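Local coordinates for protein indole-3-acetic acid-amido synthetase GH3.15 (Arabidopsis thaliana, PDB 6E1Q) that conjugates glutamine to the auxin precursor indole-3-butyric acid and to the herbicide 2,4-DB, using ATP to activate the acyl acid, at residues K55-F58 / K59-P63; R71-I74 / D75-A78. All blocks are in the same frame, centred on the assembly; numbering follows the deposited sequence.

Interaction 1: residues K55-F58 / K59-P63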
ATOM      1  N   LYS A  55       3.528 -32.681   9.216  1.00 61.30           N
ATOM      2  CA  LYS A  55       3.111 -31.872   8.074  1.00 64.02           C
ATOM      3  C   LYS A  55       1.961 -32.523   7.314  1.00 59.98           C
ATOM      4  O   LYS A  55       1.044 -31.830   6.852  1.00 57.91           O
ATOM      5  CB  LYS A  55       4.288 -31.620   7.133  1.00 65.12           C
ATOM      6  CG  LYS A  55       3.893 -30.771   5.932  1.00 63.22           C
ATOM      7  CD  LYS A  55       5.021 -30.581   4.938  1.00 67.42           C
ATOM      8  CE  LYS A  55       6.169 -29.789   5.535  1.00 68.85           C
ATOM      9  NZ  LYS A  55       7.002 -29.198   4.452  1.00 67.39           N
ATOM     10  N   GLN A  56       1.984 -33.849   7.179  1.00 58.61           N
ATOM     11  CA  GLN A  56       0.997 -34.510   6.330  1.00 71.30           C
ATOM     12  C   GLN A  56      -0.399 -34.453   6.940  1.00 64.23           C
ATOM     13  O   GLN A  56      -1.386 -34.256   6.222  1.00 66.38           O
ATOM     14  CB  GLN A  56       1.420 -35.953   6.053  1.00 84.13           C
ATOM     15  CG  GLN A  56       1.121 -36.406   4.626  1.00100.87           C
ATOM     16  CD  GLN A  56       1.314 -35.293   3.592  1.00107.94           C
ATOM     17  OE1 GLN A  56       2.341 -34.608   3.571  1.00109.13           O
ATOM     18  NE2 GLN A  56       0.311 -35.103   2.740  1.00110.47           N
ATOM     19  N   ASN A  57      -0.510 -34.627   8.256  1.00 58.66           N
ATOM     20  CA  ASN A  57      -1.802 -34.427   8.900  1.00 58.82           C
ATOM     21  C   ASN A  57      -2.255 -32.976   8.786  1.00 61.41           C
ATOM     22  O   ASN A  57      -3.454 -32.701   8.656  1.00 60.93           O
ATOM     23  CB  ASN A  57      -1.734 -34.859  10.361  1.00 63.19           C
ATOM     24  CG  ASN A  57      -1.926 -36.353  10.528  1.00 77.29           C
ATOM     25  OD1 ASN A  57      -2.867 -36.929   9.987  1.00 81.49           O
ATOM     26  ND2 ASN A  57      -1.030 -36.989  11.278  1.00 79.45           N
ATOM     27  N   PHE A  58      -1.309 -32.036   8.832  1.00 57.43           N
ATOM     28  CA  PHE A  58      -1.630 -30.632   8.613  1.00 51.87           C
ATOM     29  C   PHE A  58      -2.277 -30.438   7.248  1.00 53.72           C
ATOM     30  O   PHE A  58      -3.375 -29.881   7.142  1.00 54.59           O
ATOM     31  CB  PHE A  58      -0.348 -29.806   8.768  1.00 51.37           C
ATOM     32  CG  PHE A  58      -0.490 -28.345   8.415  1.00 51.95           C
ATOM     33  CD1 PHE A  58      -0.885 -27.422   9.367  1.00 50.79           C
ATOM     34  CD2 PHE A  58      -0.148 -27.889   7.151  1.00 60.56           C
ATOM     35  CE1 PHE A  58      -0.986 -26.083   9.054  1.00 52.38           C
ATOM     36  CE2 PHE A  58      -0.248 -26.548   6.833  1.00 50.26           C
ATOM     37  CZ  PHE A  58      -0.644 -25.642   7.790  1.00 42.29           C
ATOM     38  N   LYS A  59      -1.633 -30.951   6.191  1.00 56.90           N
ATOM     39  CA  LYS A  59      -2.122 -30.733   4.833  1.00 52.61           C
ATOM     40  C   LYS A  59      -3.458 -31.417   4.601  1.00 55.83           C
ATOM     41  O   LYS A  59      -4.303 -30.885   3.874  1.00 62.19           O
ATOM     42  CB  LYS A  59      -1.086 -31.219   3.812  1.00 53.96           C
ATOM     43  CG  LYS A  59       0.260 -30.479   3.863  1.00 65.31           C
ATOM     44  CD  LYS A  59       0.540 -29.725   2.556  1.00 64.11           C
ATOM     45  CE  LYS A  59       1.925 -29.078   2.539  1.00 65.04           C
ATOM     46  NZ  LYS A  59       2.039 -27.965   1.527  1.00 58.46           N
ATOM     47  N   LYS A  60      -3.676 -32.573   5.231  1.00 53.40           N
ATOM     48  CA  LYS A  60      -4.907 -33.331   5.056  1.00 56.39           C
ATOM     49  C   LYS A  60      -6.076 -32.736   5.842  1.00 59.83           C
ATOM     50  O   LYS A  60      -7.191 -32.653   5.318  1.00 61.17           O
ATOM     51  CB  LYS A  60      -4.679 -34.785   5.473  1.00 77.25           C
ATOM     52  CG  LYS A  60      -5.719 -35.766   4.951  1.00 90.83           C
ATOM     53  CD  LYS A  60      -6.345 -36.601   6.066  1.00102.04           C
ATOM     54  CE  LYS A  60      -5.298 -37.190   7.005  1.00103.92           C
ATOM     55  NZ  LYS A  60      -5.898 -37.654   8.295  1.00101.24           N
ATOM     56  N   ASN A  61      -5.855 -32.313   7.090  1.00 60.77           N
ATOM     57  CA  ASN A  61      -6.973 -32.052   7.995  1.00 54.64           C
ATOM     58  C   ASN A  61      -7.278 -30.578   8.235  1.00 57.56           C
ATOM     59  O   ASN A  61      -8.383 -30.265   8.686  1.00 59.72           O
ATOM     60  CB  ASN A  61      -6.728 -32.705   9.359  1.00 56.04           C
ATOM     61  CG  ASN A  61      -6.757 -34.209   9.289  1.00 67.19           C
ATOM     62  OD1 ASN A  61      -7.336 -34.784   8.367  1.00 67.07           O
ATOM     63  ND2 ASN A  61      -6.139 -34.859  10.269  1.00 73.70           N
ATOM     64  N   VAL A  62      -6.342 -29.678   7.990  1.00 53.46           N
ATOM     65  CA  VAL A  62      -6.560 -28.244   8.250  1.00 50.22           C
ATOM     66  C   VAL A  62      -7.052 -27.618   6.962  1.00 49.48           C
ATOM     67  O   VAL A  62      -6.377 -27.705   5.931  1.00 50.91           O
ATOM     68  CB  VAL A  62      -5.275 -27.573   8.750  1.00 49.68           C
ATOM     69  CG1 VAL A  62      -5.473 -26.061   8.857  1.00 41.11           C
ATOM     70  CG2 VAL A  62      -4.853 -28.184  10.096  1.00 47.45           C
ATOM     71  N   PRO A  63      -8.224 -26.977   6.960  1.00 56.57           N
ATOM     72  CA  PRO A  63      -8.761 -26.422   5.719  1.00 52.70           C
ATOM     73  C   PRO A  63      -8.102 -25.106   5.337  1.00 49.71           C
ATOM     74  O   PRO A  63      -7.610 -24.343   6.177  1.00 39.91           O
ATOM     75  CB  PRO A  63     -10.243 -26.218   6.051  1.00 52.66           C
ATOM     76  CG  PRO A  63     -10.216 -25.867   7.507  1.00 50.57           C
ATOM     77  CD  PRO A  63      -9.117 -26.719   8.106  1.00 57.02           C
TER

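Interaction 2: residues R71-I74 / D75-A78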
ATOM      1  N   ARG A  71     -13.770 -15.341  10.866  1.00 35.40           N
ATOM      2  CA  ARG A  71     -14.109 -14.093  11.547  1.00 30.50           C
ATOM      3  C   ARG A  71     -14.734 -14.335  12.921  1.00 31.82           C
ATOM      4  O   ARG A  71     -14.532 -13.533  13.851  1.00 31.61           O
ATOM      5  CB  ARG A  71     -15.058 -13.276  10.676  1.00 36.85           C
ATOM      6  CG  ARG A  71     -15.515 -11.967  11.289  1.00 36.54           C
ATOM      7  CD  ARG A  71     -16.493 -11.259  10.359  1.00 41.57           C
ATOM      8  NE  ARG A  71     -16.868  -9.956  10.899  1.00 44.79           N
ATOM      9  CZ  ARG A  71     -17.775  -9.161  10.352  1.00 44.96           C
ATOM     10  NH1 ARG A  71     -18.410  -9.539   9.242  1.00 39.77           N
ATOM     11  NH2 ARG A  71     -18.047  -7.988  10.916  1.00 41.08           N
ATOM     12  N   SER A  72     -15.491 -15.427  13.072  1.00 31.65           N
ATOM     13  CA  SER A  72     -16.189 -15.664  14.333  1.00 31.94           C
ATOM     14  C   SER A  72     -15.216 -15.837  15.498  1.00 34.43           C
ATOM     15  O   SER A  72     -15.490 -15.370  16.611  1.00 31.15           O
ATOM     16  CB  SER A  72     -17.096 -16.886  14.208  1.00 36.90           C
ATOM     17  OG  SER A  72     -16.319 -18.060  14.032  1.00 42.61           O
ATOM     18  N   TYR A  73     -14.086 -16.527  15.272  1.00 28.86           N
ATOM     19  CA  TYR A  73     -13.064 -16.636  16.312  1.00 31.67           C
ATOM     20  C   TYR A  73     -12.569 -15.255  16.737  1.00 31.36           C
ATOM     21  O   TYR A  73     -12.423 -14.971  17.932  1.00 33.58           O
ATOM     22  CB  TYR A  73     -11.895 -17.516  15.824  1.00 27.23           C
ATOM     23  CG  TYR A  73     -12.334 -18.924  15.532  1.00 31.67           C
ATOM     24  CD1 TYR A  73     -12.373 -19.884  16.536  1.00 36.31           C
ATOM     25  CD2 TYR A  73     -12.782 -19.280  14.261  1.00 35.06           C
ATOM     26  CE1 TYR A  73     -12.819 -21.188  16.276  1.00 36.89           C
ATOM     27  CE2 TYR A  73     -13.222 -20.575  13.987  1.00 31.09           C
ATOM     28  CZ  TYR A  73     -13.231 -21.526  14.997  1.00 37.91           C
ATOM     29  OH  TYR A  73     -13.671 -22.810  14.728  1.00 45.50           O
ATOM     30  N   ILE A  74     -12.299 -14.384  15.768  1.00 34.41           N
ATOM     31  CA  ILE A  74     -11.808 -13.047  16.096  1.00 33.15           C
ATOM     32  C   ILE A  74     -12.864 -12.261  16.867  1.00 31.99           C
ATOM     33  O   ILE A  74     -12.553 -11.570  17.847  1.00 31.80           O
ATOM     34  CB  ILE A  74     -11.373 -12.318  14.810  1.00 28.26           C
ATOM     35  CG1 ILE A  74     -10.278 -13.132  14.116  1.00 33.86           C
ATOM     36  CG2 ILE A  74     -10.836 -10.906  15.134  1.00 27.81           C
ATOM     37  CD1 ILE A  74      -9.925 -12.621  12.729  1.00 41.01           C
ATOM     38  N   ASP A  75     -14.133 -12.363  16.445  1.00 32.24           N
ATOM     39  CA  ASP A  75     -15.201 -11.666  17.156  1.00 37.62           C
ATOM     40  C   ASP A  75     -15.339 -12.195  18.582  1.00 38.05           C
ATOM     41  O   ASP A  75     -15.559 -11.420  19.521  1.00 31.66           O
ATOM     42  CB  ASP A  75     -16.531 -11.805  16.396  1.00 36.79           C
ATOM     43  CG  ASP A  75     -16.596 -10.936  15.127  1.00 42.33           C
ATOM     44  OD1 ASP A  75     -15.896  -9.898  15.036  1.00 43.57           O
ATOM     45  OD2 ASP A  75     -17.369 -11.292  14.212  1.00 47.74           O
ATOM     46  N   ARG A  76     -15.213 -13.512  18.772  1.00 29.75           N
ATOM     47  CA  ARG A  76     -15.342 -14.044  20.128  1.00 29.50           C
ATOM     48  C   ARG A  76     -14.200 -13.574  21.015  1.00 31.50           C
ATOM     49  O   ARG A  76     -14.419 -13.270  22.197  1.00 29.33           O
ATOM     50  CB  ARG A  76     -15.447 -15.579  20.128  1.00 34.67           C
ATOM     51  CG  ARG A  76     -16.646 -16.092  19.305  1.00 35.40           C
ATOM     52  CD  ARG A  76     -16.714 -17.611  19.110  1.00 36.68           C
ATOM     53  NE  ARG A  76     -16.301 -18.397  20.264  1.00 34.49           N
ATOM     54  CZ  ARG A  76     -15.726 -19.590  20.188  1.00 36.09           C
ATOM     55  NH1 ARG A  76     -15.436 -20.123  19.002  1.00 39.52           N
ATOM     56  NH2 ARG A  76     -15.407 -20.237  21.296  1.00 35.03           N
ATOM     57  N   ILE A  77     -12.978 -13.493  20.473  1.00 26.78           N
ATOM     58  CA  ILE A  77     -11.893 -12.964  21.295  1.00 31.61           C
ATOM     59  C   ILE A  77     -12.147 -11.497  21.608  1.00 32.66           C
ATOM     60  O   ILE A  77     -11.950 -11.037  22.747  1.00 32.63           O
ATOM     61  CB  ILE A  77     -10.537 -13.168  20.592  1.00 30.62           C
ATOM     62  CG1 ILE A  77     -10.134 -14.644  20.605  1.00 31.14           C
ATOM     63  CG2 ILE A  77      -9.465 -12.283  21.232  1.00 31.60           C
ATOM     64  CD1 ILE A  77      -9.184 -15.046  19.452  1.00 31.06           C
ATOM     65  N   ALA A  78     -12.598 -10.742  20.601  1.00 30.65           N
ATOM     66  CA  ALA A  78     -12.929  -9.339  20.807  1.00 34.99           C
ATOM     67  C   ALA A  78     -13.953  -9.171  21.916  1.00 37.38           C
ATOM     68  O   ALA A  78     -13.965  -8.135  22.604  1.00 31.82           O
ATOM     69  CB  ALA A  78     -13.451  -8.732  19.504  1.00 33.41           C
TER
HETATM   70  O   HOH W   1     -15.602  -8.032  13.088  1.00 64.76           O
HETATM   71  O   HOH W   2     -16.278 -19.630  16.182  1.00 39.82           O

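Interaction 1: residues K55-F58 / K59-P63
The short helix 55-61 of the GH3 N-terminal domain brings Phe58 against Val62 one turn on and lays Lys55 alongside Lys59. Its i to i+4 bonds run from Lys59 N to Lys55 O (2.9 Å) through to Val62 N on Phe58 O (3.1 Å), the last made by the residue at which the chain leaves helical angles. On the buried side Phe58 CD1 meets the branch CG2 of Val62 at 4.1 Å. With CG anti to the backbone N (chi1 173°), the Phe58 ring reaches Leu32 and Leu36 of helix 24-38, while Val62, small and beta-branched, fits between that ring and Phe48 and Leu49. Replacing Phe58 by an alanine is likely to leave a gap between Val62 and helix 24-38, and Leu32 and Leu36 without the ring as a partner. The two lysines point the same way, Lys55 CG 4.2 Å from Lys59 CG; Lys55 NZ and Lys59 NZ stay 5.9 Å apart. Acidic residues probably offset their like charges: Asp29 pairs with Lys55, and Asp381 and Glu358 with Lys59. The arrangement is that of an amphipathic alpha-helix, with an apolar side packed on neighbouring helices and long lysines reaching acidic partners.

Interaction 2: residues R71-I74 / D75-A78
Residues 71-74 and 75-78 form consecutive turns of helix 67-78, joined by four i to i+4 backbone bonds, from Asp75 N to Arg71 O (2.9 Å) through to Ala78 N on Ile74 O (2.9 Å). The N-H...O angles are all above 150°, so the bonds joining the two turns are fairly straight, although the helix is kinked within 71-74, where the N atoms of Ser72 and Tyr73 have no bond to the turn before.

Arg71 and Asp75 meet on one flank. The arginine, extended from CG to NE, crosses the Asp75 side chain obliquely, Arg71 CG lying 3.5 Å from Asp75 OD2. The salt bridge from Arg71 NE to Asp75 OD2 is long, at 3.6 Å, and no N-H points at that oxygen, because it lies well out of the guanidinium plane. A water completes the pair: it accepts from NE in that plane and donates to Asp75 OD1 at 2.7 Å.

Elsewhere Tyr73 and Arg76 run side by side, with ring and guanidinium planes 44° apart. A bend at chi3 brings Arg76 NH1 near CD1 and CE1 of the ring, 3.9 Å from Tyr73 CE1. A second water, lying over one ring face, accepts a hydrogen bond from Arg76 NH1 at 3.0 Å and is bonded to Ser72 OG. Arg76 also has salt bridges to Glu81 and Glu43; arginine, long and with several N-H donors, suits a position that meets two glutamates and a water. Tyr44 meets Tyr73 edge-to-face.

The chemistry therefore implies one loose ion pair bridged by solvent and one arginine whose charge is probably balanced by two glutamates, with a water as a further acceptor for NH1.

Overall arrangement
Interactions 1 and 2 lie in series on successive helices, 55-61 and 67-78, both within the GH3 N-terminal domain. Their centres are 23 Å apart and their nearest atoms about 9 Å apart, so the two contacts do not touch. Interaction 1 is the more peripheral, about 32 Å from the centre of the chain and away from the annotated sites. Interaction 2 lies about 26 Å from that centre and nearer the nucleotide site: the side chain of Ile74 is about 8 Å from that of Glu330 and about 10 Å from that of Ser97, both ATP-binding residues. Helix 43-49, which precedes both in the chain, is a common neighbour, since Leu49 packs on interaction 1 and Tyr44 on interaction 2.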